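Long-range contacts in angiopoietin-related protein 6 (Homo sapiens, PDB 6Y43), which is a secreted member of the angiopoietin-like family and probably acts as an extracellular signal through its fibrinogen-like globe domain: residues A[46-51]-A[214-219]; A[66-71]-A[78-83]. All blocks are in the same frame, centred on the assembly; numbering follows the deposited sequence.

Contact 1 joins residues 46-51 to 214-219, with 162 residues between them, and so pairs strand 48-54 with strand 212-219, the last of the chain. Contact 2, nested inside that span, joins helix 65-70 to the residues around strand 79-80, only a few positions on. The two thus illustrate pairings far and near in sequence within one fibrinogen-like globe. Their centres lie 15 Å apart, yet both reach the same antiparallel sheet, because strand 48-54 also pairs with strand 79-80. Ile-51 of contact 1 is thereby linked through its backbone to Leu-81 of contact 2. The early strand ties the C-terminal strand and the helical turn into one domain.

Contact 1: A[46-51]-A[214-219]; sequences GGWTVI and AMLIRP
Thr-49 and Ile-217 form an antiparallel hydrogen-bonded pair, with Thr-49 N to Ile-217 O and Ile-217 N to Thr-49 O both at 2.8 Å, and Ile-51 N continues the pairing to Met-215 O. Side chains follow the alternation of the strands. On one face Val-50 and Leu-216 lie side by side, packed tightly where Val-50 CG2 meets Leu-216 CD2 at 3.5 Å. On the other, Ile-51 CG2 reaches Ile-217 CG1 at 3.9 Å, the two chains crossing at about a right angle.

Toward the end of the pairing, the Trp-48 indole lies against Arg-218. The arginine CB sits over the six-membered ring, 3.9 Å from its centroid, and the chain then bends at chi3 (77°) to lay the guanidinium over the indole rim. The two planes are 23° apart, and Trp-48 CZ2 lies 3.3 Å from Arg-218 CZ, over the centre of the guanidinium. That group is held from its edge as well: Arg-218 NH1 donates in plane to Gly-46 O at 2.8 Å, and also to Glu-44 O. An alanine in place of Trp-48 would probably leave the guanidinium without its flat support and open a gap beside Arg-218 CB and Leu-98. A water donates to Gly-47 O and hydrogen-bonds Thr-49 OG1. Gly-47 and Trp-48 both face Glu-40 in a G1 bulge, with Gly-47 at positive phi, and strand 48-54 then runs between strands 33-40 and 212-219 in the antiparallel sheet of the fibrinogen C-terminal globular domain.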
loop_
_atom_site.group_PDB
_atom_site.type_symbol
_atom_site.label_atom_id
_atom_site.label_comp_id
_atom_site.label_asym_id
_atom_site.label_seq_id
_atom_site.Cartn_x
_atom_site.Cartn_y
_atom_site.Cartn_z
ATOM N N GLY A 46 -3.319 16.439 2.776
ATOM C CA GLY A 46 -4.276 15.753 1.929
ATOM C C GLY A 46 -3.738 15.436 0.546
ATOM O O GLY A 46 -2.540 15.561 0.241
ATOM N N GLY A 47 -4.666 14.981 -0.304
ATOM C CA GLY A 47 -4.339 14.627 -1.663
ATOM C C GLY A 47 -3.708 13.260 -1.831
ATOM O O GLY A 47 -3.052 13.020 -2.848
ATOM N N TRP A 48 -3.913 12.360 -0.882
ATOM C CA TRP A 48 -3.277 11.049 -0.876
ATOM C C TRP A 48 -4.241 10.010 -1.436
ATOM O O TRP A 48 -5.360 9.862 -0.927
ATOM C CB TRP A 48 -2.863 10.648 0.539
ATOM C CG TRP A 48 -1.822 11.512 1.137
ATOM C CD1 TRP A 48 -2.002 12.513 2.042
ATOM C CD2 TRP A 48 -0.408 11.433 0.899
ATOM N NE1 TRP A 48 -0.791 13.074 2.382
ATOM C CE2 TRP A 48 0.206 12.426 1.701
ATOM C CE3 TRP A 48 0.392 10.616 0.098
ATOM C CZ2 TRP A 48 1.579 12.636 1.702
ATOM C CZ3 TRP A 48 1.766 10.829 0.105
ATOM C CH2 TRP A 48 2.335 11.831 0.906
ATOM N N THR A 49 -3.801 9.295 -2.471
ATOM C CA THR A 49 -4.547 8.168 -3.021
ATOM C C THR A 49 -4.191 6.908 -2.244
ATOM O O THR A 49 -3.029 6.493 -2.240
ATOM C CB THR A 49 -4.218 7.975 -4.501
ATOM O OG1 THR A 49 -4.508 9.183 -5.205
ATOM C CG2 THR A 49 -4.985 6.790 -5.098
ATOM N N VAL A 50 -5.181 6.301 -1.589
ATOM C CA VAL A 50 -4.925 5.038 -0.908
ATOM C C VAL A 50 -4.783 3.936 -1.952
ATOM O O VAL A 50 -5.674 3.740 -2.785
ATOM C CB VAL A 50 -6.055 4.726 0.084
ATOM C CG1 VAL A 50 -5.883 3.328 0.675
ATOM C CG2 VAL A 50 -6.094 5.780 1.178
ATOM N N ILE A 51 -3.682 3.178 -1.871
ATOM C CA ILE A 51 -3.480 2.014 -2.736
ATOM C C ILE A 51 -3.557 0.690 -1.995
ATOM O O ILE A 51 -3.634 -0.361 -2.653
ATOM C CB ILE A 51 -2.156 2.091 -3.523
ATOM C CG1 ILE A 51 -0.936 1.979 -2.602
ATOM C CG2 ILE A 51 -2.091 3.391 -4.297
ATOM C CD1 ILE A 51 0.349 1.736 -3.342
ATOM N N ALA A 214 -1.982 1.342 6.047
ATOM C CA ALA A 214 -2.385 1.790 4.719
ATOM C C ALA A 214 -1.180 2.343 3.984
ATOM O O ALA A 214 -0.221 2.809 4.598
ATOM C CB ALA A 214 -3.484 2.868 4.778
ATOM N N MET A 215 -1.228 2.247 2.666
ATOM C CA MET A 215 -0.203 2.749 1.771
ATOM C C MET A 215 -0.860 3.763 0.852
ATOM O O MET A 215 -1.919 3.480 0.269
ATOM C CB MET A 215 0.429 1.625 0.952
ATOM C CG MET A 215 0.950 0.488 1.809
ATOM S SD MET A 215 1.636 -0.898 0.862
ATOM C CE MET A 215 3.143 -0.189 0.179
ATOM N N LEU A 216 -0.271 4.952 0.750
ATOM C CA LEU A 216 -0.909 6.034 0.000
ATOM C C LEU A 216 0.132 6.712 -0.881
ATOM O O LEU A 216 1.307 6.762 -0.536
ATOM C CB LEU A 216 -1.558 7.050 0.944
ATOM C CG LEU A 216 -2.382 6.476 2.119
ATOM C CD1 LEU A 216 -1.512 6.119 3.284
ATOM C CD2 LEU A 216 -3.367 7.539 2.457
ATOM N N ILE A 217 -0.302 7.240 -2.030
ATOM C CA ILE A 217 0.614 7.956 -2.905
ATOM C C ILE A 217 0.041 9.309 -3.320
ATOM O O ILE A 217 -1.169 9.546 -3.308
ATOM C CB ILE A 217 0.982 7.117 -4.148
ATOM C CG1 ILE A 217 -0.274 6.803 -4.956
ATOM C CG2 ILE A 217 1.722 5.875 -3.717
ATOM C CD1 ILE A 217 0.047 6.085 -6.270
ATOM N N ARG A 218 0.951 10.210 -3.690
ATOM C CA ARG A 218 0.650 11.568 -4.090
ATOM C C ARG A 218 1.747 12.008 -5.036
ATOM O O ARG A 218 2.914 11.636 -4.831
ATOM C CB ARG A 218 0.591 12.480 -2.862
ATOM C CG ARG A 218 0.260 13.945 -3.092
ATOM C CD ARG A 218 0.067 14.622 -1.736
ATOM N NE ARG A 218 1.318 14.929 -1.023
ATOM C CZ ARG A 218 1.355 15.554 0.154
ATOM N NH1 ARG A 218 0.233 15.938 0.764
ATOM N NH2 ARG A 218 2.517 15.785 0.745
ATOM N N PRO A 219 1.429 12.793 -6.063
ATOM C CA PRO A 219 2.504 13.336 -6.904
ATOM C C PRO A 219 3.516 14.098 -6.061
ATOM O O PRO A 219 3.174 14.779 -5.086
ATOM C CB PRO A 219 1.763 14.255 -7.887
ATOM C CG PRO A 219 0.337 13.773 -7.876
ATOM C CD PRO A 219 0.096 13.263 -6.488
HETATM O O HOH W 1 -3.001 11.739 -5.194
#

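Contact 2: A[66-71]-A[78-83]; sequences QHYKAG and EYWLGL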
loop_
_atom_site.group_PDB
_atom_site.type_symbol
_atom_site.label_atom_id
_atom_site.label_comp_id
_atom_site.label_asym_id
_atom_site.label_seq_id
_atom_site.Cartn_x
_atom_site.Cartn_y
_atom_site.Cartn_z
ATOM N N GLN A 66 -3.469 -12.846 -10.340
ATOM C CA GLN A 66 -4.395 -12.038 -11.128
ATOM C C GLN A 66 -5.115 -11.007 -10.258
ATOM O O GLN A 66 -5.383 -9.884 -10.702
ATOM C CB GLN A 66 -5.404 -12.941 -11.831
ATOM C CG GLN A 66 -6.436 -12.193 -12.685
ATOM C CD GLN A 66 -5.801 -11.274 -13.723
ATOM O OE1 GLN A 66 -4.797 -11.619 -14.344
ATOM N NE2 GLN A 66 -6.387 -10.101 -13.909
ATOM N N HIS A 67 -5.495 -11.394 -9.039
ATOM C CA HIS A 67 -6.162 -10.437 -8.153
ATOM C C HIS A 67 -5.185 -9.367 -7.678
ATOM O O HIS A 67 -5.537 -8.186 -7.628
ATOM C CB HIS A 67 -6.815 -11.166 -6.977
ATOM C CG HIS A 67 -8.107 -11.837 -7.344
ATOM N ND1 HIS A 67 -8.297 -13.197 -7.238
ATOM C CD2 HIS A 67 -9.248 -11.341 -7.869
ATOM C CE1 HIS A 67 -9.510 -13.509 -7.662
ATOM N NE2 HIS A 67 -10.109 -12.399 -8.051
ATOM N N TYR A 68 -3.943 -9.741 -7.360
ATOM C CA TYR A 68 -2.955 -8.723 -7.017
ATOM C C TYR A 68 -2.683 -7.790 -8.192
ATOM O O TYR A 68 -2.401 -6.600 -7.986
ATOM C CB TYR A 68 -1.646 -9.383 -6.518
ATOM C CG TYR A 68 -1.679 -9.535 -5.023
ATOM C CD1 TYR A 68 -1.468 -8.432 -4.195
ATOM C CD2 TYR A 68 -2.013 -10.736 -4.426
ATOM C CE1 TYR A 68 -1.567 -8.523 -2.819
ATOM C CE2 TYR A 68 -2.103 -10.841 -3.047
ATOM C CZ TYR A 68 -1.897 -9.725 -2.245
ATOM O OH TYR A 68 -1.995 -9.800 -0.882
ATOM N N LYS A 69 -2.748 -8.302 -9.426
ATOM C CA LYS A 69 -2.532 -7.434 -10.581
ATOM C C LYS A 69 -3.706 -6.477 -10.788
ATOM O O LYS A 69 -3.510 -5.276 -11.018
ATOM C CB LYS A 69 -2.303 -8.276 -11.846
ATOM C CG LYS A 69 -2.131 -7.450 -13.113
ATOM C CD LYS A 69 -1.851 -8.327 -14.326
ATOM C CE LYS A 69 -1.928 -7.508 -15.611
ATOM N NZ LYS A 69 -1.975 -8.399 -16.801
ATOM N N ALA A 70 -4.929 -6.989 -10.715
ATOM C CA ALA A 70 -6.091 -6.197 -11.087
ATOM C C ALA A 70 -6.641 -5.337 -9.960
ATOM O O ALA A 70 -7.313 -4.341 -10.250
ATOM C CB ALA A 70 -7.207 -7.116 -11.596
ATOM N N GLY A 71 -6.376 -5.692 -8.712
ATOM C CA GLY A 71 -6.962 -5.065 -7.547
ATOM C C GLY A 71 -8.041 -5.942 -6.951
ATOM O O GLY A 71 -8.673 -6.755 -7.638
ATOM N N GLU A 78 -11.249 -2.346 3.333
ATOM C CA GLU A 78 -9.950 -2.938 3.036
ATOM C C GLU A 78 -9.836 -3.160 1.541
ATOM O O GLU A 78 -10.790 -3.614 0.891
ATOM C CB GLU A 78 -9.783 -4.257 3.773
ATOM C CG GLU A 78 -9.663 -4.120 5.264
ATOM C CD GLU A 78 -9.154 -5.415 5.890
ATOM O OE1 GLU A 78 -9.414 -6.493 5.310
ATOM O OE2 GLU A 78 -8.495 -5.350 6.943
ATOM N N TYR A 79 -8.677 -2.828 0.983
ATOM C CA TYR A 79 -8.497 -3.106 -0.429
ATOM C C TYR A 79 -7.040 -3.014 -0.838
ATOM O O TYR A 79 -6.183 -2.546 -0.087
ATOM C CB TYR A 79 -9.344 -2.187 -1.314
ATOM C CG TYR A 79 -8.935 -0.730 -1.476
ATOM C CD1 TYR A 79 -9.314 0.222 -0.543
ATOM C CD2 TYR A 79 -8.248 -0.292 -2.605
ATOM C CE1 TYR A 79 -9.010 1.560 -0.723
ATOM C CE2 TYR A 79 -7.925 1.030 -2.773
ATOM C CZ TYR A 79 -8.333 1.955 -1.830
ATOM O OH TYR A 79 -8.049 3.270 -2.009
ATOM N N TRP A 80 -6.801 -3.493 -2.060
ATOM C CA TRP A 80 -5.532 -3.427 -2.776
ATOM C C TRP A 80 -5.858 -2.892 -4.163
ATOM O O TRP A 80 -6.587 -3.542 -4.915
ATOM C CB TRP A 80 -4.898 -4.819 -2.878
ATOM C CG TRP A 80 -3.683 -4.909 -3.740
ATOM C CD1 TRP A 80 -3.590 -5.477 -4.983
ATOM C CD2 TRP A 80 -2.353 -4.477 -3.395
ATOM N NE1 TRP A 80 -2.287 -5.383 -5.450
ATOM C CE2 TRP A 80 -1.520 -4.768 -4.490
ATOM C CE3 TRP A 80 -1.806 -3.830 -2.280
ATOM C CZ2 TRP A 80 -0.146 -4.474 -4.492
ATOM C CZ3 TRP A 80 -0.454 -3.515 -2.295
ATOM C CH2 TRP A 80 0.360 -3.846 -3.398
ATOM N N LEU A 81 -5.324 -1.717 -4.507
ATOM C CA LEU A 81 -5.745 -1.072 -5.751
ATOM C C LEU A 81 -5.356 -1.896 -6.968
ATOM O O LEU A 81 -6.079 -1.890 -7.976
ATOM C CB LEU A 81 -5.155 0.335 -5.857
ATOM C CG LEU A 81 -5.604 1.169 -7.054
ATOM C CD1 LEU A 81 -7.143 1.334 -7.011
ATOM C CD2 LEU A 81 -4.901 2.515 -7.066
ATOM N N GLY A 82 -4.216 -2.585 -6.903
ATOM C CA GLY A 82 -3.737 -3.431 -7.985
ATOM C C GLY A 82 -2.391 -2.994 -8.521
ATOM O O GLY A 82 -2.134 -1.801 -8.708
ATOM N N LEU A 83 -1.531 -3.978 -8.802
ATOM C CA LEU A 83 -0.222 -3.665 -9.346
ATOM C C LEU A 83 -0.325 -2.924 -10.673
ATOM O O LEU A 83 0.455 -1.998 -10.934
ATOM C CB LEU A 83 0.572 -4.948 -9.518
ATOM C CG LEU A 83 0.926 -5.651 -8.203
ATOM C CD1 LEU A 83 1.228 -7.123 -8.486
ATOM C CD2 LEU A 83 2.072 -4.990 -7.468
HETATM O O HOH W 2 -8.559 -1.765 -8.925
#
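Tyr-68 and Trp-80 bring together a helix end and a strand in a partly buried contact, where the short helix 65-70 lies against the chain leaving strand 79-80 and entering helix 83-90. The Tyr-68 carbonyl oxygen is gripped by two donors. Trp-80 NE1 reaches it at 2.8 Å, lying in the carbonyl plane on a lone pair, with the oxygen in the plane of the indole; Leu-83 N arrives at 2.9 Å in a nearly straight hydrogen bond (168°). With CG anti to the backbone N (chi1 172°), the Trp-80 indole swings toward helix 65-70 with its NE1 edge at the Tyr-68 carbonyl, and the bond holds it there.

The tyrosine ring of the same residue turns its edge to one face of the indole in a T-shaped (edge-to-face) pair: Tyr-68 CD1 stands over the rim of the five-membered ring, 3.4 Å from Trp-80 NE1, and the planes are 65° apart. Phe-72 adds a third ring, edge-to-face with Tyr-68, while Tyr-68 OH bonds to Phe-61 O and Gly-169 N.

Within the fibrinogen-like globe, a short helix is thus docked on the strand-to-helix turn that follows it, with a glycine at each helix boundary. Gly-82 is the N-cap of helix 83-90, and Gly-71, the first residue beyond helix 65-70, turns away at positive phi; their CA atoms are 3.6 Å apart. A side chain on Gly-82 would collide with the backbone of Lys-69, Ala-70 and Gly-71, and one on Gly-71 with Leu-81 O. A water donates to both Ala-70 O and Leu-81 O, bridging the two backbones. Leu-83 lays its CG 3.5 Å from Tyr-68 O, beside the carbonyl that accepts two hydrogen bonds.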